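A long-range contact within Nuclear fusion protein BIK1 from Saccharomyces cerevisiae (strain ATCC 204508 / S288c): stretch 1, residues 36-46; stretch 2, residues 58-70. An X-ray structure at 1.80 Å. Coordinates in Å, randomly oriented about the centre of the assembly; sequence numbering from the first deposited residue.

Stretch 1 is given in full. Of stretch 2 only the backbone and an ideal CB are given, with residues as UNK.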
# COMPACT_ATOMS: atom_id res chain seq x y z
N MET A 36 -2.66 -7.20 -8.14
CA MET A 36 -1.55 -6.71 -7.40
C MET A 36 -2.03 -5.55 -6.55
O MET A 36 -2.97 -4.89 -6.88
CB MET A 36 -0.39 -6.27 -8.34
CG MET A 36 0.21 -7.41 -9.18
SD MET A 36 0.93 -8.65 -8.11
CE MET A 36 1.66 -9.95 -9.12
N PHE A 37 -1.36 -5.34 -5.43
CA PHE A 37 -1.76 -4.34 -4.45
C PHE A 37 -0.58 -3.51 -3.99
O PHE A 37 0.55 -3.98 -3.92
CB PHE A 37 -2.42 -4.96 -3.23
CG PHE A 37 -3.77 -5.54 -3.52
CD1 PHE A 37 -3.87 -6.82 -4.04
CD2 PHE A 37 -4.91 -4.80 -3.36
CE1 PHE A 37 -5.15 -7.32 -4.37
CE2 PHE A 37 -6.16 -5.30 -3.67
CZ PHE A 37 -6.26 -6.55 -4.22
N ALA A 38 -0.86 -2.26 -3.64
CA ALA A 38 0.12 -1.46 -2.92
C ALA A 38 -0.34 -1.49 -1.47
O ALA A 38 -1.50 -1.21 -1.20
CB ALA A 38 0.09 -0.06 -3.44
N GLY A 39 0.55 -1.79 -0.56
CA GLY A 39 0.30 -1.65 0.85
C GLY A 39 0.92 -0.34 1.27
O GLY A 39 2.13 -0.11 1.06
N VAL A 40 0.09 0.53 1.85
CA VAL A 40 0.55 1.83 2.29
C VAL A 40 0.25 2.08 3.75
O VAL A 40 -0.70 1.58 4.29
CB VAL A 40 -0.06 2.99 1.46
CG1 VAL A 40 0.10 2.79 -0.02
CG2 VAL A 40 -1.53 3.16 1.72
N ASP A 41 1.07 2.90 4.39
CA ASP A 41 0.82 3.28 5.73
C ASP A 41 0.34 4.77 5.66
O ASP A 41 1.11 5.65 5.25
CB ASP A 41 2.08 3.19 6.53
CG ASP A 41 1.85 3.49 8.04
OD1 ASP A 41 0.80 4.03 8.37
OD2 ASP A 41 2.74 3.17 8.89
N LEU A 42 -0.88 5.03 6.07
CA LEU A 42 -1.43 6.42 5.99
C LEU A 42 -1.08 7.29 7.21
O LEU A 42 -1.48 8.43 7.28
CB LEU A 42 -2.92 6.36 5.81
CG LEU A 42 -3.37 5.60 4.59
CD1 LEU A 42 -4.82 5.25 4.62
CD2 LEU A 42 -3.07 6.39 3.33
N LEU A 43 -0.34 6.75 8.17
CA LEU A 43 0.17 7.48 9.34
C LEU A 43 -0.90 8.15 10.20
O LEU A 43 -0.63 9.12 10.89
CB LEU A 43 1.18 8.54 8.87
CG LEU A 43 2.27 8.02 7.92
CD1 LEU A 43 3.16 9.16 7.45
CD2 LEU A 43 3.10 6.98 8.63
N ALA A 44 -2.09 7.57 10.14
CA ALA A 44 -3.23 7.87 10.91
C ALA A 44 -4.21 6.72 10.73
O ALA A 44 -4.14 5.95 9.75
CB ALA A 44 -3.87 9.19 10.44
N ASN A 45 -5.17 6.62 11.66
CA ASN A 45 -6.12 5.54 11.60
C ASN A 45 -7.26 5.70 10.61
O ASN A 45 -8.41 5.49 10.97
CB ASN A 45 -6.66 5.26 12.98
CG ASN A 45 -5.62 4.70 13.90
OD1 ASN A 45 -4.91 3.72 13.55
ND2 ASN A 45 -5.56 5.23 15.09
N ILE A 46 -6.92 6.10 9.39
CA ILE A 46 -7.87 6.23 8.29
C ILE A 46 -7.73 5.10 7.27
O ILE A 46 -8.35 5.13 6.19
CB ILE A 46 -7.75 7.59 7.61
CG1 ILE A 46 -6.29 7.87 7.19
CG2 ILE A 46 -8.20 8.69 8.61
CD1 ILE A 46 -6.14 9.00 6.22
N UNK A 58 2.27 -8.41 5.99
CA UNK A 58 2.75 -7.86 4.74
C UNK A 58 3.70 -6.69 4.95
O UNK A 58 4.69 -6.55 4.24
CB UNK A 58 1.57 -7.42 3.88
N UNK A 59 3.37 -5.82 5.90
CA UNK A 59 4.22 -4.70 6.24
C UNK A 59 3.91 -4.16 7.64
O UNK A 59 2.96 -4.54 8.26
CB UNK A 59 4.06 -3.59 5.20
N UNK A 60 4.70 -3.22 8.04
CA UNK A 60 4.57 -2.60 9.34
C UNK A 60 3.81 -1.25 9.24
O UNK A 60 4.06 -0.45 8.33
CB UNK A 60 5.96 -2.40 9.96
N UNK A 61 2.92 -1.04 10.18
CA UNK A 61 2.20 0.26 10.23
C UNK A 61 2.53 0.95 11.57
O UNK A 61 2.79 0.28 12.59
CB UNK A 61 0.69 0.06 10.08
N UNK A 62 2.48 2.25 11.56
CA UNK A 62 2.70 3.06 12.74
C UNK A 62 1.58 2.89 13.77
O UNK A 62 1.83 2.82 14.96
CB UNK A 62 2.83 4.53 12.34
N UNK A 63 0.35 2.79 13.30
CA UNK A 63 -0.84 2.67 14.12
C UNK A 63 -1.73 1.49 13.74
O UNK A 63 -1.57 0.94 12.66
CB UNK A 63 -1.65 3.97 14.03
N UNK A 64 -2.62 1.08 14.64
CA UNK A 64 -3.36 -0.19 14.42
C UNK A 64 -4.24 -0.23 13.21
O UNK A 64 -4.46 -1.30 12.69
CB UNK A 64 -4.23 -0.49 15.64
N UNK A 65 -4.72 0.92 12.75
CA UNK A 65 -5.49 1.00 11.53
C UNK A 65 -4.96 1.93 10.50
O UNK A 65 -5.75 2.48 9.69
CB UNK A 65 -6.93 1.41 11.86
N UNK A 66 -3.65 2.16 10.45
CA UNK A 66 -3.12 3.06 9.46
C UNK A 66 -2.72 2.39 8.17
O UNK A 66 -2.30 3.05 7.22
CB UNK A 66 -1.91 3.80 10.04
N UNK A 67 -2.82 1.07 8.13
CA UNK A 67 -2.43 0.36 6.91
C UNK A 67 -3.60 0.16 5.98
O UNK A 67 -4.75 0.05 6.43
CB UNK A 67 -1.81 -1.00 7.25
N UNK A 68 -3.31 0.18 4.67
CA UNK A 68 -4.36 -0.05 3.66
C UNK A 68 -3.79 -0.73 2.40
O UNK A 68 -2.67 -0.40 1.97
CB UNK A 68 -5.02 1.28 3.28
N UNK A 69 -4.51 -1.72 1.88
CA UNK A 69 -4.17 -2.37 0.63
C UNK A 69 -4.98 -1.68 -0.45
O UNK A 69 -6.19 -1.65 -0.34
CB UNK A 69 -4.44 -3.87 0.67
N UNK A 70 -4.33 -1.15 -1.49
CA UNK A 70 -5.01 -0.48 -2.60
C UNK A 70 -4.64 -1.20 -3.88
O UNK A 70 -3.49 -1.53 -4.06
CB UNK A 70 -4.64 1.00 -2.68

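Position 58 has no atom of stretch 1 within 5.5 Å of its ideal CB, so almost any residue would suit; it is Tyr58, which makes no contact with stretch 1. The CB of position 59 is equally remote but points toward stretch 1, where Gly39 leaves an opening. A long or flat side chain could reach it. Phe59 does, at chi1 58° (p): its ring lays one face over Gly39 C, with CE1 3.5 Å from Gly39 CA. An ideal CB on Gly39 would lie 2.4 Å from Phe59 CE1, a clash, so the ring occupies space that the glycine leaves free.

Position 60 points away, leaving the choice open; it is Gln60. At 61 the CB points sideways, 3.9 Å from Asp41 OD2, and a small or polar residue would fit. Thr61 turns inward on its own stretch: Thr61 OG1 donates to O of position 63 (2.7 Å). At 62 the backbone N donates to Asp41 OD2 (2.8 Å, 150°). CA-to-CB points toward stretch 1, the ideal CB 3.7 Å from Asp41 OD2 and 4.5 Å from Leu43 CD2; an acidic group would have to keep its charge clear of the carboxylate, while polar or aliphatic side chains would also fit. Glu62 sets CB 4.4 Å from Leu43 CD2.

The CB of position 63 points toward stretch 1, 3.3 Å from Asn45 OD1, and a broad side chain could cover the loop beyond. Tyr63 brings its ring edge to Leu43 O, CE2 lying 3.5 Å away. Positions 63 to 66 form a type I turn; phi -62° at 64 admits proline, and the residue is Pro64. At 65 the backbone N donates to Asn45 OD1 (2.9 Å), and the sideways CB tolerates many residues, here Gln65.

Position 66 is the most restricted: its ideal CB lies 3.1 Å from Ala44 O and 3.2 Å from Asp41 OD1, favouring a small donor, with serine the natural candidate and alanine or glycine conceivable. Ser66 OG donates to Asp41 OD1 (2.7 Å) and accepts from Tyr63 N (3.2 Å), while Ser66 O receives Leu42 N (2.7 Å).

From 67 the chain runs antiparallel to strand 37-41. At 67, phi/psi of -92/147 does not demand glycine, yet Gly67 is found, its CA 3.4 Å from Val40 O. The CB of 68 lies near Val40 CG2 and Leu42 CD1, inviting an aliphatic residue; Leu68 places CD2 4.1 Å from Leu42 CD1. Position 69 shares its face with Gly39, and its ideal CB is 4.2 Å from Phe37 CD2, suiting a large apolar group: Phe69, whose CB is 4.1 Å from Phe37 CD2 and whose CD1 is 4.2 Å from Gly39 CA. Position 70 pairs with Ala38: the N of Ala38 donates to O of position 70 (2.8 Å), and N of position 70 donates to Ala38 O (2.8 Å). It calls for a beta-prone apolar residue; Ile70 CD1 meets Val40 CG2 at 4.1 Å.

Stretch 2, residues 58-70: YFQTEYPQSGLFI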
# COMPACT_ATOMS: atom_id res chain seq x y z
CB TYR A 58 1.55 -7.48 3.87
CG TYR A 58 0.79 -8.69 3.36
CD1 TYR A 58 -0.15 -9.33 4.11
CD2 TYR A 58 1.06 -9.19 2.09
CE1 TYR A 58 -0.79 -10.45 3.65
CE2 TYR A 58 0.44 -10.34 1.63
CZ TYR A 58 -0.50 -10.96 2.40
OH TYR A 58 -1.16 -12.07 1.92
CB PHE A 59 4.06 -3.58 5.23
CG PHE A 59 2.62 -3.07 5.10
CD1 PHE A 59 1.75 -3.66 4.22
CD2 PHE A 59 2.26 -1.92 5.70
CE1 PHE A 59 0.49 -3.18 4.02
CE2 PHE A 59 0.98 -1.41 5.52
CZ PHE A 59 0.08 -2.04 4.68
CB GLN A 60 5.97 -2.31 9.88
CG GLN A 60 5.96 -1.81 11.30
CD GLN A 60 7.35 -1.73 11.86
OE1 GLN A 60 8.33 -1.65 11.13
NE2 GLN A 60 7.45 -1.77 13.18
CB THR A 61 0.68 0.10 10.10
OG1 THR A 61 0.20 -0.59 11.25
CG2 THR A 61 0.33 -0.64 8.90
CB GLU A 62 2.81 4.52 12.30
CG GLU A 62 3.57 5.43 13.27
CD GLU A 62 5.02 4.90 13.52
OE1 GLU A 62 5.62 4.36 12.56
OE2 GLU A 62 5.50 4.91 14.67
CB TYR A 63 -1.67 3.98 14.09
CG TYR A 63 -0.81 5.20 14.42
CD1 TYR A 63 -0.33 5.40 15.72
CD2 TYR A 63 -0.45 6.09 13.42
CE1 TYR A 63 0.43 6.51 16.05
CE2 TYR A 63 0.35 7.22 13.69
CZ TYR A 63 0.80 7.39 15.00
OH TYR A 63 1.57 8.44 15.27
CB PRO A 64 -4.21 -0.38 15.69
CG PRO A 64 -3.45 0.42 16.76
CD PRO A 64 -2.93 1.64 15.98
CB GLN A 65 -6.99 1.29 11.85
CG GLN A 65 -7.74 0.05 12.39
CD GLN A 65 -7.64 -0.12 13.90
OE1 GLN A 65 -7.44 -1.24 14.45
NE2 GLN A 65 -7.80 0.98 14.61
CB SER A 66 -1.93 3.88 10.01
OG SER A 66 -0.83 3.06 10.32
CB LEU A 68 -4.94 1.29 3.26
CG LEU A 68 -6.15 1.29 2.33
CD1 LEU A 68 -7.37 0.74 3.10
CD2 LEU A 68 -6.41 2.69 1.82
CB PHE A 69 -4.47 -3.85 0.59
CG PHE A 69 -3.58 -4.65 1.48
CD1 PHE A 69 -2.26 -4.91 1.10
CD2 PHE A 69 -4.02 -5.12 2.71
CE1 PHE A 69 -1.40 -5.61 1.91
CE2 PHE A 69 -3.15 -5.82 3.54
CZ PHE A 69 -1.83 -6.08 3.13
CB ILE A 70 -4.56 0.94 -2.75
CG1 ILE A 70 -4.77 1.70 -1.43
CG2 ILE A 70 -5.38 1.63 -3.89
CD1 ILE A 70 -4.13 3.09 -1.41
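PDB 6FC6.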